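Local coordinates for prephenate dehydrogenase (Corynebacterium glutamicum ATCC 13032, PDB 3KTD), which probably catalyses the NAD(P)+-dependent oxidative decarboxylation of prephenate to 4-hydroxyphenylpyruvate, a step in tyrosine biosynthesis, at residues D69-L74 / K169-M174; N95-V100 / R114-R119; V103-Y108 / P189-A194; R119-H124 / V148-Q153. One frame throughout, in Å; residues are numbered along the deposited sequence.

Interaction 1 of 4, residues D69-L74 / K169-M174; sequences DALIVL and KDVVQM
Leu71, at the start of strand 71-74, points its CB toward the helix that carries Lys169-Met174. CG lies anti to the backbone N (chi1 174°), which carries the two methyl branches out from the strand and spreads them against the helix surface. CD1 meets Val171 CG2 at 3.9 Å. CD2 does more of the work: it lies 3.8 Å from Val171 CG2, 4.0 Å from Val171 N and 4.2 Å from the selenium of Met174, so it rests on the helix backbone as well as on its side chains. The leucine and Val171 cross at about a right angle, and a branched tip lets two methyls touch Val171 while one also reaches Met174. Two residues on, Val73 CG2 meets Met174 SE tip to tip at 3.7 Å. Met174, modelled as selenomethionine, leaves the helix extended and bends only at chi3 (65°). No hydrogen bond joins the segments; Asp170 contributes CB to the packing, while its carboxylate is held by Ser8 and Arg9. The axes of segments 71-74 and 169-174 approach to 10.0 Å, at 62°. This is helix-on-sheet packing in a Rossmann-type domain: strand 71-74 runs between strands 11-14 and 97-99, and helix 162-177 lies across one sheet face, with Val171 also on Thr98 and Val149 and Met174 on Trp147.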
loop_
_atom_site.group_PDB
_atom_site.type_symbol
_atom_site.label_atom_id
_atom_site.label_comp_id
_atom_site.label_asym_id
_atom_site.label_seq_id
_atom_site.Cartn_x
_atom_site.Cartn_y
_atom_site.Cartn_z
ATOM N N ASP A 69 -30.626 -28.844 -12.692
ATOM C CA ASP A 69 -30.965 -27.552 -12.067
ATOM C C ASP A 69 -29.793 -26.998 -11.235
ATOM O O ASP A 69 -29.973 -26.574 -10.089
ATOM C CB ASP A 69 -32.234 -27.649 -11.204
ATOM C CG ASP A 69 -32.739 -26.267 -10.736
ATOM O OD1 ASP A 69 -32.786 -25.315 -11.561
ATOM O OD2 ASP A 69 -33.089 -26.131 -9.540
ATOM N N ALA A 70 -28.598 -27.000 -11.814
ATOM C CA ALA A 70 -27.410 -26.561 -11.092
ATOM C C ALA A 70 -27.367 -25.056 -10.952
ATOM O O ALA A 70 -27.869 -24.323 -11.811
ATOM C CB ALA A 70 -26.143 -27.034 -11.796
ATOM N N LEU A 71 -26.763 -24.599 -9.860
ATOM C CA LEU A 71 -26.483 -23.185 -9.698
ATOM C C LEU A 71 -25.259 -22.935 -10.563
ATOM O O LEU A 71 -24.245 -23.595 -10.384
ATOM C CB LEU A 71 -26.196 -22.858 -8.241
ATOM C CG LEU A 71 -25.743 -21.430 -7.950
ATOM C CD1 LEU A 71 -26.806 -20.417 -8.300
ATOM C CD2 LEU A 71 -25.349 -21.330 -6.479
ATOM N N ILE A 72 -25.366 -22.015 -11.519
ATOM C CA ILE A 72 -24.275 -21.743 -12.453
ATOM C C ILE A 72 -23.460 -20.531 -12.003
ATOM O O ILE A 72 -24.005 -19.441 -11.840
ATOM C CB ILE A 72 -24.806 -21.468 -13.873
ATOM C CG1 ILE A 72 -25.626 -22.653 -14.386
ATOM C CG2 ILE A 72 -23.660 -21.181 -14.827
ATOM C CD1 ILE A 72 -26.122 -22.489 -15.816
ATOM N N VAL A 73 -22.158 -20.712 -11.804
ATOM C CA VAL A 73 -21.293 -19.603 -11.415
ATOM C C VAL A 73 -20.528 -19.119 -12.641
ATOM O O VAL A 73 -19.761 -19.876 -13.238
ATOM C CB VAL A 73 -20.287 -20.021 -10.323
ATOM C CG1 VAL A 73 -19.316 -18.885 -10.035
ATOM C CG2 VAL A 73 -21.008 -20.445 -9.053
ATOM N N LEU A 74 -20.745 -17.870 -13.038
ATOM C CA LEU A 74 -20.000 -17.319 -14.162
ATOM C C LEU A 74 -18.727 -16.710 -13.589
ATOM O O LEU A 74 -18.712 -15.556 -13.167
ATOM C CB LEU A 74 -20.826 -16.296 -14.945
ATOM C CG LEU A 74 -22.234 -16.742 -15.362
ATOM C CD1 LEU A 74 -22.814 -15.752 -16.372
ATOM C CD2 LEU A 74 -22.239 -18.141 -15.936
ATOM N N LYS A 169 -30.564 -18.165 -1.634
ATOM C CA LYS A 169 -30.107 -18.969 -0.502
ATOM C C LYS A 169 -28.906 -19.831 -0.877
ATOM O O LYS A 169 -27.865 -19.750 -0.219
ATOM C CB LYS A 169 -31.238 -19.824 0.068
ATOM C CG LYS A 169 -32.230 -18.999 0.886
ATOM C CD LYS A 169 -33.246 -19.840 1.684
ATOM C CE LYS A 169 -34.462 -20.270 0.873
ATOM N NZ LYS A 169 -35.542 -20.698 1.793
ATOM N N ASP A 170 -29.025 -20.619 -1.940
ATOM C CA ASP A 170 -27.907 -21.463 -2.370
ATOM C C ASP A 170 -26.602 -20.662 -2.613
ATOM O O ASP A 170 -25.519 -21.131 -2.286
ATOM C CB ASP A 170 -28.279 -22.276 -3.615
ATOM C CG ASP A 170 -29.140 -23.505 -3.297
ATOM O OD1 ASP A 170 -29.168 -23.981 -2.138
ATOM O OD2 ASP A 170 -29.784 -24.019 -4.229
ATOM N N VAL A 171 -26.706 -19.456 -3.158
ATOM C CA VAL A 171 -25.520 -18.645 -3.405
ATOM C C VAL A 171 -24.859 -18.280 -2.083
ATOM O O VAL A 171 -23.635 -18.311 -1.956
ATOM C CB VAL A 171 -25.852 -17.354 -4.196
ATOM C CG1 VAL A 171 -24.700 -16.360 -4.124
ATOM C CG2 VAL A 171 -26.200 -17.686 -5.645
ATOM N N VAL A 172 -25.678 -17.950 -1.091
ATOM C CA VAL A 172 -25.170 -17.590 0.220
ATOM C C VAL A 172 -24.601 -18.828 0.922
ATOM O O VAL A 172 -23.527 -18.774 1.539
ATOM C CB VAL A 172 -26.267 -16.947 1.063
ATOM C CG1 VAL A 172 -25.760 -16.639 2.450
ATOM C CG2 VAL A 172 -26.746 -15.686 0.391
ATOM N N GLN A 173 -25.312 -19.945 0.815
ATOM C CA GLN A 173 -24.840 -21.197 1.387
ATOM C C GLN A 173 -23.525 -21.617 0.769
ATOM O O GLN A 173 -22.665 -22.152 1.460
ATOM C CB GLN A 173 -25.885 -22.310 1.206
ATOM C CG GLN A 173 -27.062 -22.171 2.139
ATOM C CD GLN A 173 -26.622 -22.141 3.576
ATOM O OE1 GLN A 173 -26.748 -21.122 4.256
ATOM N NE2 GLN A 173 -26.039 -23.238 4.031
HETATM N N MSE A 174 -23.383 -21.372 -0.534
HETATM C CA MSE A 174 -22.156 -21.669 -1.268
HETATM C C MSE A 174 -20.991 -20.821 -0.726
HETATM O O MSE A 174 -19.949 -21.361 -0.333
HETATM C CB MSE A 174 -22.356 -21.409 -2.768
HETATM C CG MSE A 174 -21.231 -21.918 -3.653
HETATM SE SE MSE A 174 -21.298 -21.276 -5.490
HETATM C CE MSE A 174 -21.013 -19.379 -5.189
#

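Interaction 2 of 4, residues N95-V100 / R114-R119; sequences NGFTDV and RNMQHR
The carbonyl oxygen of Arg119 is the hub of the contact. Phe97 N donates to Arg119 O over 2.8 Å, the hydrogen bond bending to 146° at the proton but arriving nearly along the C=O axis. The same oxygen takes a CA-H...O contact from Gly96 CA at 3.2 Å, and the two backbones come close at this glycine. Beside the bond, the Phe97 ring leans out to the loop, its CG in the crowded position between N and carbonyl carbon (chi1 65°). Ring atom CZ touches the selenomethionine methyl, Met116 CE, at 3.5 Å, with Met116 CB at the ring edge. Arg119 lends its aliphatic part: CB lies 3.4 Å from Asn95 O and 3.9 Å from Phe97 CE1.

Phe97 also pairs through its backbone with Val121, so it is flanked by Arg119 and Val121 as in a parallel ladder. The contact thus closes a beta-alpha-beta crossover of the Rossmann-type domain, from strand 97-99 through helix 105-113 to its neighbour, strand 120-125.

Further out, the loop is shaped by a Schellman motif that ends this helix, Asn115 taking the positive phi and Met116 N reaching back to Val111 O. The next turn is tied by Arg119 N to Met116 O at 3.0 Å. The guanidinium is steadied by NH1 to His118 O at 2.9 Å, the donor above the carbonyl plane, and by NH2 to Asn94. Asn95 turns away and bonds through ND2 to Ala70 O, while Leu85 of helix 78-91 packs on both Phe97 and Met116.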
loop_
_atom_site.group_PDB
_atom_site.type_symbol
_atom_site.label_atom_id
_atom_site.label_comp_id
_atom_site.label_asym_id
_atom_site.label_seq_id
_atom_site.Cartn_x
_atom_site.Cartn_y
_atom_site.Cartn_z
ATOM N N ASN A 95 -32.271 -22.270 -15.287
ATOM C CA ASN A 95 -31.311 -22.393 -14.188
ATOM C C ASN A 95 -31.035 -21.076 -13.479
ATOM O O ASN A 95 -31.045 -20.018 -14.102
ATOM C CB ASN A 95 -29.974 -22.937 -14.690
ATOM C CG ASN A 95 -30.085 -24.324 -15.210
ATOM O OD1 ASN A 95 -30.808 -24.574 -16.170
ATOM N ND2 ASN A 95 -29.389 -25.254 -14.575
ATOM N N GLY A 96 -30.796 -21.150 -12.175
ATOM C CA GLY A 96 -30.333 -19.993 -11.410
ATOM C C GLY A 96 -28.842 -19.790 -11.668
ATOM O O GLY A 96 -28.149 -20.740 -12.051
ATOM N N PHE A 97 -28.341 -18.568 -11.474
ATOM C CA PHE A 97 -26.930 -18.306 -11.719
ATOM C C PHE A 97 -26.387 -17.043 -11.053
ATOM O O PHE A 97 -27.118 -16.089 -10.812
ATOM C CB PHE A 97 -26.666 -18.238 -13.228
ATOM C CG PHE A 97 -27.340 -17.095 -13.901
ATOM C CD1 PHE A 97 -28.657 -17.210 -14.339
ATOM C CD2 PHE A 97 -26.665 -15.891 -14.095
ATOM C CE1 PHE A 97 -29.293 -16.141 -14.965
ATOM C CE2 PHE A 97 -27.287 -14.817 -14.715
ATOM C CZ PHE A 97 -28.606 -14.941 -15.154
ATOM N N THR A 98 -25.080 -17.044 -10.793
ATOM C CA THR A 98 -24.408 -15.917 -10.167
ATOM C C THR A 98 -23.090 -15.616 -10.872
ATOM O O THR A 98 -22.588 -16.447 -11.621
ATOM C CB THR A 98 -24.162 -16.190 -8.678
ATOM O OG1 THR A 98 -23.602 -15.025 -8.063
ATOM C CG2 THR A 98 -23.242 -17.383 -8.481
ATOM N N ASP A 99 -22.552 -14.419 -10.649
ATOM C CA ASP A 99 -21.279 -14.007 -11.245
ATOM C C ASP A 99 -20.282 -13.660 -10.142
ATOM O O ASP A 99 -20.624 -13.700 -8.971
ATOM C CB ASP A 99 -21.469 -12.801 -12.162
ATOM C CG ASP A 99 -21.597 -11.496 -11.398
ATOM O OD1 ASP A 99 -22.574 -11.340 -10.641
ATOM O OD2 ASP A 99 -20.723 -10.619 -11.570
ATOM N N VAL A 100 -19.059 -13.297 -10.515
ATOM C CA VAL A 100 -18.015 -12.983 -9.530
ATOM C C VAL A 100 -17.290 -11.645 -9.779
ATOM O O VAL A 100 -16.280 -11.348 -9.142
ATOM C CB VAL A 100 -16.983 -14.093 -9.518
ATOM C CG1 VAL A 100 -17.662 -15.428 -9.218
ATOM C CG2 VAL A 100 -16.253 -14.121 -10.850
ATOM N N ARG A 114 -31.594 -8.730 -20.914
ATOM C CA ARG A 114 -31.899 -10.059 -21.438
ATOM C C ARG A 114 -33.040 -10.742 -20.665
ATOM O O ARG A 114 -33.336 -11.918 -20.893
ATOM C CB ARG A 114 -30.617 -10.918 -21.416
ATOM C CG ARG A 114 -29.576 -10.452 -22.428
ATOM C CD ARG A 114 -28.155 -10.988 -22.199
ATOM N NE ARG A 114 -27.215 -10.358 -23.141
ATOM C CZ ARG A 114 -26.710 -9.123 -23.013
ATOM N NH1 ARG A 114 -27.033 -8.357 -21.971
ATOM N NH2 ARG A 114 -25.879 -8.639 -23.933
ATOM N N ASN A 115 -33.679 -9.999 -19.760
ATOM C CA ASN A 115 -34.795 -10.510 -18.941
ATOM C C ASN A 115 -34.469 -11.773 -18.142
ATOM O O ASN A 115 -35.296 -12.669 -18.007
ATOM C CB ASN A 115 -36.040 -10.704 -19.808
ATOM C CG ASN A 115 -36.599 -9.395 -20.284
ATOM O OD1 ASN A 115 -37.020 -8.562 -19.479
ATOM N ND2 ASN A 115 -36.595 -9.189 -21.594
HETATM N N MSE A 116 -33.257 -11.803 -17.589
HETATM C CA MSE A 116 -32.765 -12.943 -16.818
HETATM C C MSE A 116 -32.745 -12.645 -15.325
HETATM O O MSE A 116 -32.284 -13.467 -14.537
HETATM C CB MSE A 116 -31.368 -13.328 -17.302
HETATM C CG MSE A 116 -31.324 -13.799 -18.762
HETATM SE SE MSE A 116 -29.519 -13.987 -19.508
HETATM C CE MSE A 116 -28.933 -15.578 -18.568
ATOM N N GLN A 117 -33.284 -11.489 -14.933
ATOM C CA GLN A 117 -33.270 -11.079 -13.522
ATOM C C GLN A 117 -34.037 -12.005 -12.570
ATOM O O GLN A 117 -33.753 -12.030 -11.382
ATOM C CB GLN A 117 -33.699 -9.616 -13.330
ATOM C CG GLN A 117 -35.080 -9.243 -13.829
ATOM C CD GLN A 117 -35.080 -8.815 -15.275
ATOM O OE1 GLN A 117 -34.307 -9.328 -16.073
ATOM N NE2 GLN A 117 -35.949 -7.880 -15.621
ATOM N N HIS A 118 -34.983 -12.778 -13.079
ATOM C CA HIS A 118 -35.713 -13.722 -12.234
ATOM C C HIS A 118 -34.869 -14.955 -11.860
ATOM O O HIS A 118 -35.286 -15.743 -11.024
ATOM C CB HIS A 118 -37.049 -14.127 -12.889
ATOM C CG HIS A 118 -38.055 -13.012 -12.942
ATOM N ND1 HIS A 118 -38.226 -12.211 -14.052
ATOM C CD2 HIS A 118 -38.927 -12.550 -12.013
ATOM C CE1 HIS A 118 -39.165 -11.312 -13.809
ATOM N NE2 HIS A 118 -39.603 -11.494 -12.577
ATOM N N ARG A 119 -33.681 -15.109 -12.447
ATOM C CA ARG A 119 -32.807 -16.261 -12.148
ATOM C C ARG A 119 -31.381 -15.899 -11.685
ATOM O O ARG A 119 -30.546 -16.781 -11.516
ATOM C CB ARG A 119 -32.706 -17.143 -13.392
ATOM C CG ARG A 119 -34.008 -17.801 -13.802
ATOM C CD ARG A 119 -34.376 -18.925 -12.850
ATOM N NE ARG A 119 -35.712 -19.458 -13.126
ATOM C CZ ARG A 119 -36.833 -19.082 -12.509
ATOM N NH1 ARG A 119 -36.820 -18.175 -11.535
ATOM N NH2 ARG A 119 -37.982 -19.633 -12.862
#

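Interaction 3 of 4, residues V103-Y108 / P189-A194; sequences VKTAVY and PHDAAA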
loop_
_atom_site.group_PDB
_atom_site.type_symbol
_atom_site.label_atom_id
_atom_site.label_comp_id
_atom_site.label_asym_id
_atom_site.label_seq_id
_atom_site.Cartn_x
_atom_site.Cartn_y
_atom_site.Cartn_z
ATOM N N VAL A 103 -17.323 -5.325 -10.535
ATOM C CA VAL A 103 -18.365 -4.304 -10.705
ATOM C C VAL A 103 -19.696 -5.025 -10.871
ATOM O O VAL A 103 -19.749 -6.081 -11.491
ATOM C CB VAL A 103 -18.094 -3.414 -11.936
ATOM C CG1 VAL A 103 -19.131 -2.309 -12.045
ATOM C CG2 VAL A 103 -16.717 -2.810 -11.847
ATOM N N LYS A 104 -20.767 -4.453 -10.323
ATOM C CA LYS A 104 -22.069 -5.133 -10.255
ATOM C C LYS A 104 -23.185 -4.481 -11.071
ATOM O O LYS A 104 -24.017 -5.185 -11.647
ATOM C CB LYS A 104 -22.494 -5.254 -8.792
ATOM C CG LYS A 104 -21.784 -6.365 -8.052
ATOM C CD LYS A 104 -22.479 -7.686 -8.289
ATOM C CE LYS A 104 -21.509 -8.781 -8.593
ATOM N NZ LYS A 104 -20.859 -8.575 -9.907
ATOM N N THR A 105 -23.226 -3.154 -11.123
ATOM C CA THR A 105 -24.276 -2.484 -11.883
ATOM C C THR A 105 -24.212 -2.875 -13.355
ATOM O O THR A 105 -25.246 -3.149 -13.974
ATOM C CB THR A 105 -24.208 -0.951 -11.768
ATOM O OG1 THR A 105 -24.430 -0.562 -10.410
ATOM C CG2 THR A 105 -25.266 -0.284 -12.653
ATOM N N ALA A 106 -23.004 -2.914 -13.914
ATOM C CA ALA A 106 -22.845 -3.234 -15.330
ATOM C C ALA A 106 -23.396 -4.629 -15.661
ATOM O O ALA A 106 -23.979 -4.836 -16.737
ATOM C CB ALA A 106 -21.388 -3.112 -15.742
ATOM N N VAL A 107 -23.230 -5.567 -14.731
ATOM C CA VAL A 107 -23.695 -6.942 -14.927
ATOM C C VAL A 107 -25.206 -7.025 -14.789
ATOM O O VAL A 107 -25.881 -7.585 -15.652
ATOM C CB VAL A 107 -23.033 -7.914 -13.929
ATOM C CG1 VAL A 107 -23.592 -9.308 -14.075
ATOM C CG2 VAL A 107 -21.558 -7.926 -14.160
ATOM N N TYR A 108 -25.736 -6.468 -13.706
ATOM C CA TYR A 108 -27.172 -6.510 -13.466
ATOM C C TYR A 108 -27.929 -5.917 -14.669
ATOM O O TYR A 108 -28.901 -6.511 -15.149
ATOM C CB TYR A 108 -27.503 -5.794 -12.153
ATOM C CG TYR A 108 -28.908 -5.992 -11.623
ATOM C CD1 TYR A 108 -29.549 -7.234 -11.707
ATOM C CD2 TYR A 108 -29.577 -4.949 -10.984
ATOM C CE1 TYR A 108 -30.835 -7.414 -11.208
ATOM C CE2 TYR A 108 -30.861 -5.119 -10.475
ATOM C CZ TYR A 108 -31.487 -6.356 -10.587
ATOM O OH TYR A 108 -32.760 -6.535 -10.085
ATOM N N PRO A 189 -24.803 0.781 -3.807
ATOM C CA PRO A 189 -23.971 0.860 -2.615
ATOM C C PRO A 189 -22.661 0.094 -2.767
ATOM O O PRO A 189 -21.626 0.540 -2.267
ATOM C CB PRO A 189 -24.851 0.217 -1.546
ATOM C CG PRO A 189 -26.228 0.533 -1.995
ATOM C CD PRO A 189 -26.179 0.372 -3.475
ATOM N N HIS A 190 -22.703 -1.039 -3.458
ATOM C CA HIS A 190 -21.500 -1.837 -3.703
ATOM C C HIS A 190 -20.497 -1.150 -4.625
ATOM O O HIS A 190 -19.307 -1.082 -4.319
ATOM C CB HIS A 190 -21.864 -3.185 -4.320
ATOM C CG HIS A 190 -20.681 -3.964 -4.793
ATOM N ND1 HIS A 190 -20.109 -3.765 -6.033
ATOM C CD2 HIS A 190 -19.955 -4.938 -4.192
ATOM C CE1 HIS A 190 -19.087 -4.591 -6.178
ATOM N NE2 HIS A 190 -18.972 -5.315 -5.078
ATOM N N ASP A 191 -20.967 -0.688 -5.776
ATOM C CA ASP A 191 -20.085 -0.033 -6.740
ATOM C C ASP A 191 -19.517 1.258 -6.133
ATOM O O ASP A 191 -18.375 1.620 -6.402
ATOM C CB ASP A 191 -20.813 0.262 -8.055
ATOM C CG ASP A 191 -21.157 -0.998 -8.851
ATOM O OD1 ASP A 191 -20.707 -2.113 -8.494
ATOM O OD2 ASP A 191 -21.889 -0.858 -9.856
ATOM N N ALA A 192 -20.325 1.933 -5.321
ATOM C CA ALA A 192 -19.896 3.117 -4.592
ATOM C C ALA A 192 -18.738 2.741 -3.671
ATOM O O ALA A 192 -17.754 3.475 -3.567
ATOM C CB ALA A 192 -21.043 3.684 -3.778
ATOM N N ALA A 193 -18.853 1.592 -3.012
ATOM C CA ALA A 193 -17.801 1.129 -2.114
ATOM C C ALA A 193 -16.552 0.712 -2.886
ATOM O O ALA A 193 -15.454 1.165 -2.572
ATOM C CB ALA A 193 -18.300 -0.022 -1.263
ATOM N N ALA A 194 -16.720 -0.139 -3.893
ATOM C CA ALA A 194 -15.584 -0.645 -4.664
ATOM C C ALA A 194 -14.849 0.480 -5.368
ATOM O O ALA A 194 -13.648 0.387 -5.577
ATOM C CB ALA A 194 -16.039 -1.665 -5.679
#
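The start of helix 105-113 in the Rossmann-type domain is gripped here by a carboxylate from helix 187-214, a long helix in the region that probably serves dimerization. Asp191 spans two successive backbone N-H groups with its two oxygens: Lys104 N gives to Asp191 OD1 at 3.0 Å and Thr105 N to Asp191 OD2 at 2.9 Å, each on the syn lone pair. Thr105 OG1 also donates to Asp191 OD2, at 2.6 Å and from above the carboxylate plane. OD1 is left its anti lone pair, and His190 ND1 takes it at 3.0 Å, in the plane of the imidazole and nearly straight (162°). Four donors therefore satisfy this buried group, and the first turn of the helix would probably stabilise its negative charge.

This interdomain joint links the N-terminal end of helix 105-113, in the probable nucleotide-binding domain, to a helix that also packs on the second subunit: Pro189, His190 and Ala193 meet Leu218, Leu222 and Ser219 of that subunit. His190 NE2 is hydrogen-bonded to His124 ND1, so both ring nitrogens are held and the ring cannot easily turn. Over one face of it lies Lys104 CG, 3.9 Å from the ring centroid, a CH-pi contact. The lysine then bends away (chi2 -84°), its flexible chain carrying NZ to a salt bridge with Asp99 rather than to Asp191.

Interaction 4 of 4, residues R119-H124 / V148-Q153; sequences RYVGSH and VVTFDQ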
loop_
_atom_site.group_PDB
_atom_site.type_symbol
_atom_site.label_atom_id
_atom_site.label_comp_id
_atom_site.label_asym_id
_atom_site.label_seq_id
_atom_site.Cartn_x
_atom_site.Cartn_y
_atom_site.Cartn_z
ATOM N N ARG A 119 -33.681 -15.109 -12.447
ATOM C CA ARG A 119 -32.807 -16.261 -12.148
ATOM C C ARG A 119 -31.381 -15.899 -11.685
ATOM O O ARG A 119 -30.546 -16.781 -11.516
ATOM C CB ARG A 119 -32.706 -17.143 -13.392
ATOM C CG ARG A 119 -34.008 -17.801 -13.802
ATOM C CD ARG A 119 -34.376 -18.925 -12.850
ATOM N NE ARG A 119 -35.712 -19.458 -13.126
ATOM C CZ ARG A 119 -36.833 -19.082 -12.509
ATOM N NH1 ARG A 119 -36.820 -18.175 -11.535
ATOM N NH2 ARG A 119 -37.982 -19.633 -12.862
ATOM N N TYR A 120 -31.126 -14.615 -11.440
ATOM C CA TYR A 120 -29.782 -14.109 -11.172
ATOM C C TYR A 120 -29.564 -13.618 -9.753
ATOM O O TYR A 120 -30.409 -12.930 -9.183
ATOM C CB TYR A 120 -29.500 -12.942 -12.124
ATOM C CG TYR A 120 -28.228 -12.158 -11.850
ATOM C CD1 TYR A 120 -26.975 -12.753 -11.962
ATOM C CD2 TYR A 120 -28.281 -10.809 -11.533
ATOM C CE1 TYR A 120 -25.815 -12.029 -11.737
ATOM C CE2 TYR A 120 -27.129 -10.074 -11.310
ATOM C CZ TYR A 120 -25.904 -10.688 -11.413
ATOM O OH TYR A 120 -24.771 -9.959 -11.178
ATOM N N VAL A 121 -28.421 -13.977 -9.185
ATOM C CA VAL A 121 -27.989 -13.390 -7.931
ATOM C C VAL A 121 -26.545 -12.925 -8.079
ATOM O O VAL A 121 -25.629 -13.729 -8.219
ATOM C CB VAL A 121 -28.118 -14.344 -6.762
ATOM C CG1 VAL A 121 -27.700 -13.616 -5.465
ATOM C CG2 VAL A 121 -29.559 -14.879 -6.679
ATOM N N GLY A 122 -26.349 -11.613 -8.064
ATOM C CA GLY A 122 -25.019 -11.056 -8.172
ATOM C C GLY A 122 -24.149 -11.458 -6.998
ATOM O O GLY A 122 -24.619 -11.587 -5.866
ATOM N N SER A 123 -22.877 -11.698 -7.267
ATOM C CA SER A 123 -21.952 -11.879 -6.183
ATOM C C SER A 123 -20.569 -11.378 -6.552
ATOM O O SER A 123 -20.227 -11.258 -7.716
ATOM C CB SER A 123 -21.908 -13.335 -5.759
ATOM O OG SER A 123 -20.850 -14.011 -6.400
ATOM N N HIS A 124 -19.784 -11.079 -5.534
ATOM C CA HIS A 124 -18.436 -10.565 -5.719
ATOM C C HIS A 124 -17.555 -10.968 -4.550
ATOM O O HIS A 124 -17.757 -10.461 -3.458
ATOM C CB HIS A 124 -18.467 -9.035 -5.843
ATOM C CG HIS A 124 -17.111 -8.400 -5.896
ATOM N ND1 HIS A 124 -16.864 -7.131 -5.417
ATOM C CD2 HIS A 124 -15.925 -8.865 -6.359
ATOM C CE1 HIS A 124 -15.588 -6.837 -5.596
ATOM N NE2 HIS A 124 -14.995 -7.875 -6.160
ATOM N N VAL A 148 -19.490 -10.602 -1.301
ATOM C CA VAL A 148 -20.731 -9.858 -1.428
ATOM C C VAL A 148 -21.767 -10.687 -2.204
ATOM O O VAL A 148 -21.439 -11.319 -3.208
ATOM C CB VAL A 148 -20.531 -8.507 -2.138
ATOM C CG1 VAL A 148 -21.884 -7.801 -2.352
ATOM C CG2 VAL A 148 -19.564 -7.630 -1.346
ATOM N N VAL A 149 -22.998 -10.704 -1.703
ATOM C CA VAL A 149 -24.123 -11.312 -2.409
ATOM C C VAL A 149 -25.220 -10.261 -2.522
ATOM O O VAL A 149 -25.633 -9.686 -1.521
ATOM C CB VAL A 149 -24.663 -12.549 -1.684
ATOM C CG1 VAL A 149 -25.954 -13.017 -2.337
ATOM C CG2 VAL A 149 -23.624 -13.643 -1.693
ATOM N N THR A 150 -25.690 -10.017 -3.739
ATOM C CA THR A 150 -26.697 -8.993 -3.975
ATOM C C THR A 150 -28.122 -9.465 -3.697
ATOM O O THR A 150 -28.375 -10.653 -3.498
ATOM C CB THR A 150 -26.618 -8.477 -5.406
ATOM O OG1 THR A 150 -26.829 -9.571 -6.310
ATOM C CG2 THR A 150 -25.255 -7.836 -5.656
ATOM N N PHE A 151 -29.034 -8.498 -3.669
ATOM C CA PHE A 151 -30.449 -8.738 -3.396
ATOM C C PHE A 151 -31.347 -7.620 -3.951
ATOM O O PHE A 151 -32.378 -7.304 -3.371
ATOM C CB PHE A 151 -30.675 -8.895 -1.877
ATOM C CG PHE A 151 -30.317 -7.666 -1.064
ATOM C CD1 PHE A 151 -29.014 -7.452 -0.631
ATOM C CD2 PHE A 151 -31.288 -6.740 -0.710
ATOM C CE1 PHE A 151 -28.689 -6.327 0.121
ATOM C CE2 PHE A 151 -30.968 -5.610 0.039
ATOM C CZ PHE A 151 -29.670 -5.403 0.454
ATOM N N ASP A 152 -30.980 -7.042 -5.089
ATOM C CA ASP A 152 -31.739 -5.910 -5.636
ATOM C C ASP A 152 -33.182 -6.283 -5.983
ATOM O O ASP A 152 -34.093 -5.470 -5.806
ATOM C CB ASP A 152 -31.063 -5.327 -6.884
ATOM C CG ASP A 152 -29.639 -4.881 -6.626
ATOM O OD1 ASP A 152 -28.751 -5.758 -6.523
ATOM O OD2 ASP A 152 -29.408 -3.654 -6.555
ATOM N N GLN A 153 -33.378 -7.513 -6.467
ATOM C CA GLN A 153 -34.697 -7.993 -6.879
ATOM C C GLN A 153 -35.765 -7.848 -5.789
ATOM O O GLN A 153 -36.947 -7.708 -6.098
ATOM C CB GLN A 153 -34.640 -9.451 -7.352
ATOM C CG GLN A 153 -33.994 -9.687 -8.730
ATOM C CD GLN A 153 -32.483 -9.840 -8.671
ATOM O OE1 GLN A 153 -31.822 -9.251 -7.818
ATOM N NE2 GLN A 153 -31.932 -10.629 -9.587
#
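Val148, Thr150 and His124 lose the most surface in this antiparallel pairing. Val148 and His124 form a hydrogen-bonded pair: His124 N gives to Val148 O at 2.9 Å, in the carbonyl plane on a lone pair, and Val148 N returns to His124 O at 2.8 Å from above the plane of the His124 carbonyl. Their side chains leave the same sheet face, CB to CB 4.3 Å apart, before the imidazole turns off to His190. Ser123 and Val149 make the next, non-hydrogen-bonded pair. Thr150 extends the ladder, its N-H pointing almost straight (176°) at Gly122 O over 2.9 Å. With OG1 between its own N and carbonyl carbon (chi1 59°), Thr150 also makes a weak bond to Gly122 O; glycine leaves room for the threonine to lie against bare backbone. Beside it Val121 CG1 meets Val149 CG1 at 3.6 Å, beta-branched residues suited to a strand. At the far end Gln153 NE2 lies 2.8 Å from Tyr120 O and bonds to Gln117 O. Strand 146-149 runs antiparallel to 120-125 and parallel to the outermost strand 181-184; helix 162-177 packs on Val121 and Val149, while Val148 meets Leu222 of the second subunit.

All four contacts are buried, and none belongs to the surface. Interactions 1, 2 and 4 share one sheet: strands 71-74, 97-99, 120-125 and 146-149 are successive neighbours, with Arg119 common to interactions 2 and 4, and interactions 1 and 4 touching through their valines. Chemistry follows place. Interaction 1, helix against sheet face, is wholly apolar; interaction 4, strand beside strand, is mainly backbone hydrogen bonding; interaction 2, at a strand entrance, mixes the two. Interaction 3 lies nearest the chain centre, between the domains, and relies on a carboxylate. It joins interaction 2 through Asp99 with Lys104 and interaction 4 through His124 with His190, but does not touch interaction 1.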